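Local structure of alpha-14 giardin (Giardia lamblia, 3CHJ) at residues 78-81 and 87-90; 80-85 and 113-118; 89-94 and 125-130; 104-109 and 262-267; 121-124 and 130-133. The protein is an annexin that binds calcium and may act as a calcium-regulated structural element linking the phospholipid bilayer to the underlying axoneme. One frame throughout, in Å; residues are numbered along the deposited sequence.

Contact 1: 78-81 and 87-90; sequences LYKP and CELI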
# COMPACT_ATOMS: atom_id res chain seq x y z
N LEU A 78 -7.31 -4.87 9.63
CA LEU A 78 -6.39 -4.39 10.67
C LEU A 78 -5.99 -5.50 11.61
O LEU A 78 -4.91 -5.41 12.22
CB LEU A 78 -7.02 -3.25 11.48
CG LEU A 78 -7.34 -1.97 10.71
CD1 LEU A 78 -8.15 -1.04 11.60
CD2 LEU A 78 -6.05 -1.29 10.19
N TYR A 79 -6.82 -6.53 11.75
CA TYR A 79 -6.55 -7.53 12.79
C TYR A 79 -5.78 -8.74 12.22
O TYR A 79 -5.79 -9.83 12.79
CB TYR A 79 -7.85 -7.95 13.51
CG TYR A 79 -8.57 -6.87 14.31
CD1 TYR A 79 -7.98 -5.63 14.59
CD2 TYR A 79 -9.82 -7.11 14.85
CE1 TYR A 79 -8.64 -4.66 15.34
CE2 TYR A 79 -10.50 -6.16 15.58
CZ TYR A 79 -9.91 -4.93 15.85
OH TYR A 79 -10.60 -3.99 16.59
N LYS A 80 -5.13 -8.53 11.08
CA LYS A 80 -4.44 -9.60 10.35
C LYS A 80 -2.95 -9.34 10.38
O LYS A 80 -2.53 -8.19 10.32
CB LYS A 80 -4.86 -9.60 8.87
CG LYS A 80 -6.15 -10.28 8.62
CD LYS A 80 -6.64 -10.04 7.23
CE LYS A 80 -8.10 -10.44 7.17
NZ LYS A 80 -8.31 -11.86 7.59
N PRO A 81 -2.13 -10.40 10.41
CA PRO A 81 -0.73 -10.16 10.11
C PRO A 81 -0.56 -9.59 8.69
O PRO A 81 -1.30 -9.96 7.78
CB PRO A 81 -0.11 -11.56 10.18
CG PRO A 81 -1.07 -12.36 11.00
CD PRO A 81 -2.42 -11.83 10.67
N CYS A 87 -1.43 -11.22 0.88
CA CYS A 87 -1.85 -12.36 0.07
C CYS A 87 -3.36 -12.32 -0.20
O CYS A 87 -3.80 -12.57 -1.31
CB CYS A 87 -1.50 -13.68 0.77
SG CYS A 87 0.25 -14.03 0.78
N GLU A 88 -4.13 -12.03 0.84
CA GLU A 88 -5.59 -11.96 0.68
C GLU A 88 -6.00 -10.86 -0.29
O GLU A 88 -6.96 -11.03 -1.06
CB GLU A 88 -6.29 -11.77 2.01
CG GLU A 88 -6.08 -12.96 2.95
CD GLU A 88 -6.76 -12.77 4.29
OE1 GLU A 88 -7.46 -11.75 4.44
OE2 GLU A 88 -6.59 -13.63 5.18
N LEU A 89 -5.29 -9.73 -0.27
CA LEU A 89 -5.59 -8.65 -1.22
C LEU A 89 -5.30 -9.07 -2.66
O LEU A 89 -6.08 -8.80 -3.56
CB LEU A 89 -4.81 -7.37 -0.89
CG LEU A 89 -5.23 -6.69 0.41
CD1 LEU A 89 -4.23 -5.58 0.78
CD2 LEU A 89 -6.63 -6.09 0.27
N ILE A 90 -4.16 -9.73 -2.88
CA ILE A 90 -3.83 -10.24 -4.23
C ILE A 90 -4.84 -11.28 -4.71
O ILE A 90 -5.29 -11.24 -5.85
CB ILE A 90 -2.40 -10.81 -4.27
CG1 ILE A 90 -1.40 -9.68 -4.05
CG2 ILE A 90 -2.15 -11.57 -5.58
CD1 ILE A 90 -0.01 -10.21 -3.73
O HOH W 1 -8.82 -14.53 6.42
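Lys80 and Glu88 both begin with CG beside the backbone N, anti to the carbonyl carbon, and both then reach far out. The lysine stays extended as far as CE and bends only in its last torsion (chi4 -56°), which folds NZ round towards the acid. Glu88 is straight beyond CG (chi2 179°), so its carboxylate stands off helix 82-94 and meets the lysine coming from the opposite direction.

OE1 lies alongside the end of the lysine chain. Glu88 OE1 is 3.1 Å from Lys80 CE and 3.4 Å from Lys80 CD, while the salt bridge from Lys80 NZ to Glu88 OE1 measures 3.3 Å. A weak hydrogen bond of 3.4 Å runs from Lys80 NZ to Glu88 OE2. A water fills out this loose pairing: it accepts from Lys80 NZ at 3.0 Å and donates to Glu88 OE2 at 2.7 Å, both shorter than the direct links. OE2 also receives the amide nitrogen of Gln84, one turn earlier on the helix, which should help to steady the carboxylate.

Lys80 sits in the loop after helix 69-78, and Pro81, at the N-cap position of helix 82-94, separates it from that helix. Next door, Pro81 rests on Asn42 and Arg45 of helix 41-55. A long, flexible lysine suits the place because it can span the gap from a loop to the second turn of the following helix.

Since both partners are partly exposed and water shares the bridge, the ion pair is probably screened and modest in strength, a surface tie between loop and helix.

Contact 2: 80-85 and 113-118; sequences KPRAQL and THEVRE
Arg82 and Glu115 pass each other at a slant, with the guanidinium and carboxylate planes 75° apart, and the two flat groups do not pair side-on. What touches the acid is the aliphatic part of the arginine: Arg82 CG lies 3.7 Å from Glu115 OE2, and Arg82 CD is 3.8 Å from Glu115 OE1. Arg82 NE stands 4.1 Å from Glu115 OE1, beyond a salt bridge, though the opposite charges should still attract. The arginine is extended from CG to NE and carries its head past the acid, where NH1 donates to the carbonyl oxygen of Met271. Glu115 instead bends at its second torsion (chi2 74°), which swings its carboxylate towards the start of the other helix.

These are helix 82-94, at its first turn after the N-cap Pro81, and the early part of helix 113-127, packed together in the all-helical annexin fold. The small Ala83 suits this close approach, its CA lying 7.3 Å from the CA of Glu118, and its methyl lies against both acids.

Ala83 CB approaches Glu115 OE2 to 3.6 Å. Towards Glu118 it is almost equally far from CD, OE1 and OE2, the first at 3.8 Å, so the methyl sits over the face of that carboxylate. Glu118 is straight beyond CG and exposed, whereas Glu115 is buried. Glu115 OE2 and Glu118 OE1 are only 3.1 Å apart, two acceptors one helical turn from each other; their proximity would tend to raise the pKa of one acid, with nearby Arg82 partly offsetting the repulsion.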
# COMPACT_ATOMS: atom_id res chain seq x y z
N LYS A 80 -5.13 -8.53 11.08
CA LYS A 80 -4.44 -9.60 10.35
C LYS A 80 -2.95 -9.34 10.38
O LYS A 80 -2.53 -8.19 10.32
CB LYS A 80 -4.86 -9.60 8.87
CG LYS A 80 -6.15 -10.28 8.62
CD LYS A 80 -6.64 -10.04 7.23
CE LYS A 80 -8.10 -10.44 7.17
NZ LYS A 80 -8.31 -11.86 7.59
N PRO A 81 -2.13 -10.40 10.41
CA PRO A 81 -0.73 -10.16 10.11
C PRO A 81 -0.56 -9.59 8.69
O PRO A 81 -1.30 -9.96 7.78
CB PRO A 81 -0.11 -11.56 10.18
CG PRO A 81 -1.07 -12.36 11.00
CD PRO A 81 -2.42 -11.83 10.67
N ARG A 82 0.43 -8.73 8.51
CA ARG A 82 0.72 -8.04 7.24
C ARG A 82 0.79 -8.98 6.03
O ARG A 82 0.13 -8.77 5.01
CB ARG A 82 2.03 -7.28 7.39
CG ARG A 82 2.64 -6.76 6.11
CD ARG A 82 3.97 -6.06 6.40
NE ARG A 82 4.23 -5.01 5.42
CZ ARG A 82 3.45 -3.94 5.26
NH1 ARG A 82 2.36 -3.80 6.00
NH2 ARG A 82 3.74 -3.03 4.35
N ALA A 83 1.61 -10.02 6.15
CA ALA A 83 1.83 -10.93 5.04
C ALA A 83 0.52 -11.59 4.61
O ALA A 83 0.27 -11.76 3.42
CB ALA A 83 2.88 -11.97 5.41
N GLN A 84 -0.30 -11.96 5.59
CA GLN A 84 -1.60 -12.56 5.31
C GLN A 84 -2.51 -11.58 4.56
O GLN A 84 -3.12 -11.92 3.55
CB GLN A 84 -2.27 -12.97 6.63
CG GLN A 84 -3.54 -13.75 6.43
CD GLN A 84 -3.27 -15.19 6.04
OE1 GLN A 84 -2.29 -15.80 6.47
NE2 GLN A 84 -4.16 -15.75 5.21
N LEU A 85 -2.57 -10.34 5.06
CA LEU A 85 -3.33 -9.30 4.43
C LEU A 85 -2.89 -9.13 2.96
O LEU A 85 -3.75 -9.10 2.07
CB LEU A 85 -3.19 -7.99 5.21
CG LEU A 85 -3.81 -6.79 4.51
CD1 LEU A 85 -5.32 -6.96 4.43
CD2 LEU A 85 -3.41 -5.51 5.24
N THR A 113 11.45 -5.82 -0.63
CA THR A 113 11.81 -7.03 -1.39
C THR A 113 11.72 -8.27 -0.51
O THR A 113 11.24 -9.32 -0.97
CB THR A 113 13.23 -6.96 -2.02
OG1 THR A 113 13.65 -5.60 -2.17
CG2 THR A 113 13.22 -7.65 -3.39
N HIS A 114 12.17 -8.17 0.74
CA HIS A 114 12.05 -9.30 1.68
C HIS A 114 10.59 -9.73 1.89
O HIS A 114 10.31 -10.92 2.05
CB HIS A 114 12.78 -9.03 3.02
CG HIS A 114 12.09 -8.04 3.92
ND1 HIS A 114 11.08 -8.40 4.78
CD2 HIS A 114 12.30 -6.72 4.13
CE1 HIS A 114 10.67 -7.34 5.46
NE2 HIS A 114 11.40 -6.30 5.08
N GLU A 115 9.68 -8.76 1.87
CA GLU A 115 8.25 -9.02 2.06
C GLU A 115 7.67 -9.68 0.81
O GLU A 115 6.79 -10.51 0.91
CB GLU A 115 7.49 -7.73 2.36
CG GLU A 115 6.05 -7.97 2.88
CD GLU A 115 5.98 -8.47 4.33
OE1 GLU A 115 6.85 -8.11 5.14
OE2 GLU A 115 5.04 -9.23 4.66
N VAL A 116 8.16 -9.31 -0.37
CA VAL A 116 7.71 -10.00 -1.60
C VAL A 116 8.12 -11.47 -1.52
O VAL A 116 7.34 -12.37 -1.84
CB VAL A 116 8.29 -9.38 -2.89
CG1 VAL A 116 7.79 -10.13 -4.11
CG2 VAL A 116 7.89 -7.91 -2.99
N ARG A 117 9.34 -11.71 -1.07
CA ARG A 117 9.86 -13.09 -0.95
C ARG A 117 8.96 -13.90 -0.00
O ARG A 117 8.56 -15.03 -0.31
CB ARG A 117 11.29 -13.04 -0.43
CG ARG A 117 12.25 -14.04 -1.07
CD ARG A 117 13.69 -13.80 -0.63
NE ARG A 117 13.97 -12.37 -0.47
CZ ARG A 117 14.96 -11.86 0.25
NH1 ARG A 117 15.81 -12.65 0.90
NH2 ARG A 117 15.10 -10.54 0.31
N GLU A 118 8.61 -13.29 1.12
CA GLU A 118 7.78 -13.95 2.12
C GLU A 118 6.40 -14.27 1.55
O GLU A 118 5.87 -15.37 1.74
CB GLU A 118 7.66 -13.06 3.36
CG GLU A 118 6.78 -13.64 4.46
CD GLU A 118 6.64 -12.73 5.70
OE1 GLU A 118 6.86 -11.50 5.60
OE2 GLU A 118 6.29 -13.27 6.77

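Contact 3: 89-94 and 125-130; sequences LIRGAT and QLYNDS
Arg91 lies along the face of the Tyr127 ring from its first side-chain carbon onward. Arg91 CB meets the phenol end, 3.5 Å from Tyr127 CZ. The chain then bends at its second torsion (chi2 73°) and turns across the ring: CG sits above CZ and CE1, and Arg91 CD makes a CH-pi contact 3.7 Å from the centroid of the Tyr127 ring. Arg91 NE follows over the rim, 3.8 Å from Tyr127 CD1. The guanidinium is almost parallel to the ring, the planes 8° apart, and offset so that CD1 lies beneath one of its faces. Leu126 CB covers the opposite face of the tyrosine, which is thus sandwiched between Leu126 CB and the Arg91 chain.

At the tip, the guanidinium turns its NH1 edge towards Asp129, whose OD2 lies near its plane. The salt bridge from Arg91 NH1 to Asp129 OD2 is long, 3.6 Å, and a water joins the pair, accepting from Arg91 NH1 at 3.1 Å and donating to Asp129 OD2 at 2.6 Å. Arginine suits the site because its carbons pack on an aromatic while its head stays hydrated. This is helix-helix packing at the surface of the annexin fold, placing helix 82-94 against the end of helix 113-127 and the turn that follows.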
# COMPACT_ATOMS: atom_id res chain seq x y z
N LEU A 89 -5.29 -9.73 -0.27
CA LEU A 89 -5.59 -8.65 -1.22
C LEU A 89 -5.30 -9.07 -2.66
O LEU A 89 -6.08 -8.80 -3.56
CB LEU A 89 -4.81 -7.37 -0.89
CG LEU A 89 -5.23 -6.69 0.41
CD1 LEU A 89 -4.23 -5.58 0.78
CD2 LEU A 89 -6.63 -6.09 0.27
N ILE A 90 -4.16 -9.73 -2.88
CA ILE A 90 -3.83 -10.24 -4.23
C ILE A 90 -4.84 -11.28 -4.71
O ILE A 90 -5.29 -11.24 -5.85
CB ILE A 90 -2.40 -10.81 -4.27
CG1 ILE A 90 -1.40 -9.68 -4.05
CG2 ILE A 90 -2.15 -11.57 -5.58
CD1 ILE A 90 -0.01 -10.21 -3.73
N ARG A 91 -5.22 -12.19 -3.82
CA ARG A 91 -6.26 -13.17 -4.12
C ARG A 91 -7.59 -12.50 -4.49
O ARG A 91 -8.21 -12.86 -5.51
CB ARG A 91 -6.44 -14.10 -2.93
CG ARG A 91 -7.58 -15.10 -3.09
CD ARG A 91 -7.26 -16.24 -4.06
NE ARG A 91 -8.34 -17.23 -4.03
CZ ARG A 91 -8.30 -18.44 -4.56
NH1 ARG A 91 -7.22 -18.88 -5.19
NH2 ARG A 91 -9.36 -19.24 -4.47
N GLY A 92 -8.01 -11.54 -3.67
CA GLY A 92 -9.25 -10.79 -3.92
C GLY A 92 -9.24 -10.09 -5.26
O GLY A 92 -10.27 -9.97 -5.94
N ALA A 93 -8.06 -9.63 -5.67
CA ALA A 93 -7.93 -8.86 -6.90
C ALA A 93 -7.88 -9.74 -8.15
O ALA A 93 -7.98 -9.23 -9.26
CB ALA A 93 -6.68 -7.97 -6.85
N THR A 94 -7.71 -11.05 -7.97
CA THR A 94 -7.50 -11.94 -9.12
C THR A 94 -8.51 -13.07 -9.23
O THR A 94 -8.71 -13.62 -10.32
CB THR A 94 -6.09 -12.56 -9.12
OG1 THR A 94 -5.88 -13.25 -7.88
CG2 THR A 94 -5.00 -11.49 -9.32
N GLN A 125 1.27 -21.38 -0.15
CA GLN A 125 0.71 -22.17 0.98
C GLN A 125 -0.79 -22.01 1.16
O GLN A 125 -1.48 -22.95 1.49
CB GLN A 125 1.44 -21.91 2.28
CG GLN A 125 2.91 -22.33 2.25
CD GLN A 125 3.14 -23.80 1.83
OE1 GLN A 125 4.15 -24.12 1.18
NE2 GLN A 125 2.21 -24.68 2.20
N LEU A 126 -1.29 -20.80 0.92
CA LEU A 126 -2.70 -20.51 1.12
C LEU A 126 -3.58 -20.96 -0.03
O LEU A 126 -4.71 -21.39 0.18
CB LEU A 126 -2.91 -19.00 1.33
CG LEU A 126 -2.35 -18.37 2.61
CD1 LEU A 126 -2.46 -16.88 2.54
CD2 LEU A 126 -3.12 -18.90 3.84
N TYR A 127 -3.06 -20.85 -1.25
CA TYR A 127 -3.89 -20.93 -2.45
C TYR A 127 -3.49 -22.00 -3.46
O TYR A 127 -4.23 -22.22 -4.43
CB TYR A 127 -3.95 -19.56 -3.15
CG TYR A 127 -4.47 -18.48 -2.24
CD1 TYR A 127 -5.74 -18.60 -1.64
CD2 TYR A 127 -3.72 -17.35 -1.97
CE1 TYR A 127 -6.23 -17.61 -0.77
CE2 TYR A 127 -4.18 -16.36 -1.11
CZ TYR A 127 -5.44 -16.49 -0.53
OH TYR A 127 -5.91 -15.51 0.32
N ASN A 128 -2.33 -22.62 -3.26
CA ASN A 128 -1.80 -23.65 -4.17
C ASN A 128 -1.53 -23.09 -5.57
O ASN A 128 -1.53 -23.81 -6.57
CB ASN A 128 -2.78 -24.84 -4.25
CG ASN A 128 -2.23 -26.01 -5.04
OD1 ASN A 128 -1.08 -26.39 -4.88
ND2 ASN A 128 -3.08 -26.60 -5.89
N ASP A 129 -1.28 -21.78 -5.62
CA ASP A 129 -1.00 -21.07 -6.86
C ASP A 129 0.27 -20.28 -6.69
O ASP A 129 0.61 -19.87 -5.58
CB ASP A 129 -2.10 -20.04 -7.14
CG ASP A 129 -3.42 -20.66 -7.53
OD1 ASP A 129 -3.44 -21.78 -8.10
OD2 ASP A 129 -4.44 -20.00 -7.27
N SER A 130 0.95 -20.04 -7.81
CA SER A 130 2.10 -19.15 -7.82
C SER A 130 1.62 -17.70 -7.86
O SER A 130 0.80 -17.36 -8.70
CB SER A 130 2.95 -19.42 -9.05
OG SER A 130 3.76 -18.30 -9.42
O HOH W 2 -4.90 -17.49 -6.69

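Contact 4: 104-109 and 262-267; sequences LVDVLL and SNRLNR
A single carboxylate oxygen, Asp106 OD2, accepts three N-H bonds from two arginines. Arg264 grips the acid side-on, one nitrogen to each oxygen: Arg264 NE donates to the syn lone pair of Asp106 OD2 at 2.9 Å, nearly straight (174°), while Arg264 NH2 reaches Asp106 OD1 at 3.0 Å, more bent. Arg267 brings two nitrogens to OD2. Arg267 NE comes to the anti lone pair of Asp106 OD2 at 2.8 Å, and Arg267 NH2 meets Asp106 OD2 from above the carboxylate plane at 3.0 Å.

The arginines, three residues apart on helix 262-272, converge by different routes. Arg264 bends at chi3 (-97°). Arg267 CG lies between the backbone N and the carbonyl carbon (chi1 66°), and the chain then runs extended to NE, setting its guanidinium over the CA of Arg264. Short Asp106 stays close to helix 101-108 and lets both long chains come to it. OD1 also bonds the hydroxyl of Tyr231, whose ring makes a cation-pi contact with Arg264.

The network joins helix 101-108 to helix 262-272, within the fourth repeat, near the centre of the molecule, consistent with the hydrophilic centre of annexins. Two positive charges around a buried acid should keep Asp106 ionised and offset the cost of burying it.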
# COMPACT_ATOMS: atom_id res chain seq x y z
N LEU A 104 -3.45 -4.68 -7.36
CA LEU A 104 -2.19 -5.40 -7.58
C LEU A 104 -1.04 -4.38 -7.61
O LEU A 104 0.02 -4.63 -7.07
CB LEU A 104 -2.28 -6.21 -8.88
CG LEU A 104 -3.29 -7.36 -8.81
CD1 LEU A 104 -3.32 -8.10 -10.17
CD2 LEU A 104 -2.98 -8.29 -7.66
N VAL A 105 -1.25 -3.24 -8.27
CA VAL A 105 -0.24 -2.17 -8.27
C VAL A 105 0.02 -1.63 -6.87
O VAL A 105 1.18 -1.55 -6.43
CB VAL A 105 -0.65 -1.07 -9.26
CG1 VAL A 105 0.25 0.21 -9.14
CG2 VAL A 105 -0.60 -1.66 -10.69
N ASP A 106 -1.05 -1.33 -6.14
CA ASP A 106 -0.92 -0.76 -4.80
C ASP A 106 -0.14 -1.68 -3.88
O ASP A 106 0.65 -1.21 -3.05
CB ASP A 106 -2.29 -0.55 -4.16
CG ASP A 106 -3.05 0.64 -4.74
OD1 ASP A 106 -2.48 1.47 -5.50
OD2 ASP A 106 -4.25 0.72 -4.39
N VAL A 107 -0.38 -2.98 -4.01
CA VAL A 107 0.24 -3.95 -3.11
C VAL A 107 1.69 -4.19 -3.50
O VAL A 107 2.61 -4.01 -2.70
CB VAL A 107 -0.53 -5.29 -3.10
CG1 VAL A 107 0.25 -6.35 -2.33
CG2 VAL A 107 -1.92 -5.08 -2.49
N LEU A 108 1.90 -4.59 -4.75
CA LEU A 108 3.22 -5.09 -5.12
C LEU A 108 4.29 -4.02 -5.11
O LEU A 108 5.47 -4.33 -4.87
CB LEU A 108 3.16 -5.79 -6.47
CG LEU A 108 2.45 -7.14 -6.36
CD1 LEU A 108 2.09 -7.68 -7.74
CD2 LEU A 108 3.37 -8.15 -5.61
N LEU A 109 3.90 -2.76 -5.34
CA LEU A 109 4.89 -1.68 -5.50
C LEU A 109 5.20 -0.96 -4.19
O LEU A 109 6.01 -0.03 -4.19
CB LEU A 109 4.49 -0.69 -6.58
CG LEU A 109 4.33 -1.30 -7.97
CD1 LEU A 109 4.00 -0.19 -8.97
CD2 LEU A 109 5.61 -2.05 -8.35
N SER A 262 -13.30 3.70 -1.25
CA SER A 262 -13.19 3.09 0.10
C SER A 262 -12.37 1.80 0.17
O SER A 262 -11.64 1.59 1.14
CB SER A 262 -14.58 2.89 0.76
OG SER A 262 -15.18 1.67 0.38
N ASN A 263 -12.47 0.95 -0.84
CA ASN A 263 -11.60 -0.24 -0.90
C ASN A 263 -10.14 0.14 -0.97
O ASN A 263 -9.28 -0.46 -0.26
CB ASN A 263 -11.97 -1.12 -2.08
CG ASN A 263 -13.30 -1.79 -1.89
OD1 ASN A 263 -13.60 -2.28 -0.80
ND2 ASN A 263 -14.11 -1.80 -2.94
N ARG A 264 -9.83 1.13 -1.80
CA ARG A 264 -8.45 1.60 -1.88
C ARG A 264 -8.03 2.26 -0.56
O ARG A 264 -6.94 2.00 -0.05
CB ARG A 264 -8.15 2.51 -3.09
CG ARG A 264 -6.74 3.15 -3.05
CD ARG A 264 -6.39 3.95 -4.30
NE ARG A 264 -5.59 3.14 -5.23
CZ ARG A 264 -5.40 3.45 -6.51
NH1 ARG A 264 -6.00 4.50 -7.05
NH2 ARG A 264 -4.61 2.69 -7.27
N LEU A 265 -8.89 3.12 0.00
CA LEU A 265 -8.56 3.75 1.27
C LEU A 265 -8.25 2.70 2.32
O LEU A 265 -7.29 2.86 3.10
CB LEU A 265 -9.69 4.67 1.76
CG LEU A 265 -9.94 5.92 0.90
CD1 LEU A 265 -11.33 6.52 1.21
CD2 LEU A 265 -8.87 6.96 1.12
N ASN A 266 -9.07 1.65 2.38
CA ASN A 266 -8.88 0.61 3.39
C ASN A 266 -7.53 -0.09 3.23
O ASN A 266 -6.78 -0.23 4.21
CB ASN A 266 -10.01 -0.43 3.34
CG ASN A 266 -11.30 0.10 3.90
OD1 ASN A 266 -11.34 1.20 4.47
ND2 ASN A 266 -12.37 -0.70 3.77
N ARG A 267 -7.23 -0.54 2.01
CA ARG A 267 -6.00 -1.31 1.85
C ARG A 267 -4.75 -0.45 2.06
O ARG A 267 -3.77 -0.90 2.66
CB ARG A 267 -5.97 -2.06 0.51
CG ARG A 267 -5.89 -1.16 -0.69
CD ARG A 267 -5.69 -2.02 -1.93
NE ARG A 267 -5.83 -1.23 -3.15
CZ ARG A 267 -6.92 -1.23 -3.91
NH1 ARG A 267 -7.98 -1.97 -3.60
NH2 ARG A 267 -6.93 -0.46 -5.00

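Contact 5: 121-124 and 130-133; sequences QLYY and SLGD
Helix 113-127 and helix 131-139 follow each other with a short turn between, which brings the backbone back close to itself: the CA atoms of Tyr124 and Ser130 are 5.6 Å apart, and those of Tyr123 and Leu131 are 6.1 Å apart. Ser130 is the N-cap of the second helix. Ser130 OG accepts from the backbone N of Asp133 at 3.0 Å (156° at the hydrogen), a standard capping bond, and serine suits the position because its short side chain can fold back on the first turn.

Tyr123 carries most of the side-chain contact. Its CG stands anti to the backbone N (chi1 -162°), which turns the ring towards the start of the second helix. Tyr123 CG packs on Leu131 CB at 3.9 Å, the two side chains crossing at about a right angle, and Tyr123 CD2 touches the backbone, 3.8 Å from Leu131 N and 4.2 Å from Ser130 C. Tyr124 contributes only an edge, with Tyr124 CD2 4.5 Å from Ser130 N. Beyond the pair, Tyr123 also lies on Ile90, Arg91 and Thr94 of helix 82-94, and its ring meets that of Tyr127.

Between the two segments the contact is apolar packing and van der Waals touch on backbone atoms, so its stability should come chiefly from burying Tyr123 and Leu131, while the serine satisfies a first-turn N-H that the helix itself cannot bond.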
# COMPACT_ATOMS: atom_id res chain seq x y z
N GLN A 121 5.90 -17.31 -0.98
CA GLN A 121 5.79 -18.60 -0.31
C GLN A 121 4.43 -18.76 0.39
O GLN A 121 3.73 -19.78 0.22
CB GLN A 121 6.94 -18.75 0.69
CG GLN A 121 8.32 -18.80 0.02
CD GLN A 121 9.50 -18.85 1.00
OE1 GLN A 121 10.44 -18.05 0.90
NE2 GLN A 121 9.47 -19.80 1.92
N LEU A 122 4.04 -17.72 1.13
CA LEU A 122 2.76 -17.74 1.84
C LEU A 122 1.59 -17.86 0.87
O LEU A 122 0.63 -18.59 1.13
CB LEU A 122 2.59 -16.53 2.75
CG LEU A 122 1.31 -16.56 3.59
CD1 LEU A 122 1.22 -17.82 4.50
CD2 LEU A 122 1.20 -15.29 4.42
N TYR A 123 1.67 -17.14 -0.26
CA TYR A 123 0.62 -17.23 -1.27
C TYR A 123 0.41 -18.67 -1.76
O TYR A 123 -0.72 -19.15 -1.89
CB TYR A 123 0.92 -16.32 -2.48
CG TYR A 123 -0.32 -16.05 -3.31
CD1 TYR A 123 -1.16 -14.96 -3.00
CD2 TYR A 123 -0.67 -16.87 -4.39
CE1 TYR A 123 -2.31 -14.72 -3.71
CE2 TYR A 123 -1.82 -16.63 -5.13
CZ TYR A 123 -2.65 -15.56 -4.77
OH TYR A 123 -3.80 -15.30 -5.46
N TYR A 124 1.52 -19.34 -2.06
CA TYR A 124 1.46 -20.72 -2.49
C TYR A 124 0.87 -21.61 -1.40
O TYR A 124 0.06 -22.48 -1.70
CB TYR A 124 2.85 -21.22 -2.91
CG TYR A 124 2.77 -22.64 -3.37
CD1 TYR A 124 3.10 -23.69 -2.51
CD2 TYR A 124 2.33 -22.94 -4.66
CE1 TYR A 124 3.01 -25.03 -2.93
CE2 TYR A 124 2.23 -24.26 -5.09
CZ TYR A 124 2.57 -25.29 -4.22
OH TYR A 124 2.45 -26.60 -4.68
N SER A 130 0.95 -20.04 -7.81
CA SER A 130 2.10 -19.15 -7.82
C SER A 130 1.62 -17.70 -7.86
O SER A 130 0.80 -17.36 -8.70
CB SER A 130 2.95 -19.42 -9.05
OG SER A 130 3.76 -18.30 -9.42
N LEU A 131 2.12 -16.87 -6.96
CA LEU A 131 1.75 -15.46 -6.96
C LEU A 131 2.15 -14.79 -8.29
O LEU A 131 1.33 -14.11 -8.92
CB LEU A 131 2.43 -14.79 -5.75
CG LEU A 131 2.16 -13.32 -5.45
CD1 LEU A 131 2.61 -13.03 -4.03
CD2 LEU A 131 2.91 -12.44 -6.41
N GLY A 132 3.39 -15.02 -8.73
CA GLY A 132 3.86 -14.45 -9.99
C GLY A 132 2.99 -14.88 -11.15
O GLY A 132 2.64 -14.07 -12.02
N ASP A 133 2.61 -16.15 -11.16
CA ASP A 133 1.87 -16.68 -12.28
C ASP A 133 0.46 -16.13 -12.36
O ASP A 133 -0.02 -15.81 -13.45
CB ASP A 133 1.83 -18.20 -12.19
CG ASP A 133 3.14 -18.86 -12.59
OD1 ASP A 133 4.07 -18.20 -13.14
OD2 ASP A 133 3.22 -20.08 -12.36

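Contact 4 is the deep one, a buried ion network joining two distant parts of the sequence. Contacts 1 and 3 lie at the surface, each pairing a long basic chain with an acid both directly, but loosely, and through a water; the bonds of contact 4 are shorter, two of them fairly straight. Contacts 2 and 5 are partly buried: the former sets two acids against a methyl, with arginine carbons against one of them; the latter is mainly apolar. Helix 82-94 serves contacts 1, 2 and 3, and helix 113-127 serves 2, 3 and 5. Contacts 3 and 5, with centres about 7 Å apart, overlap at Ser130 and both involve the turn after helix 113-127.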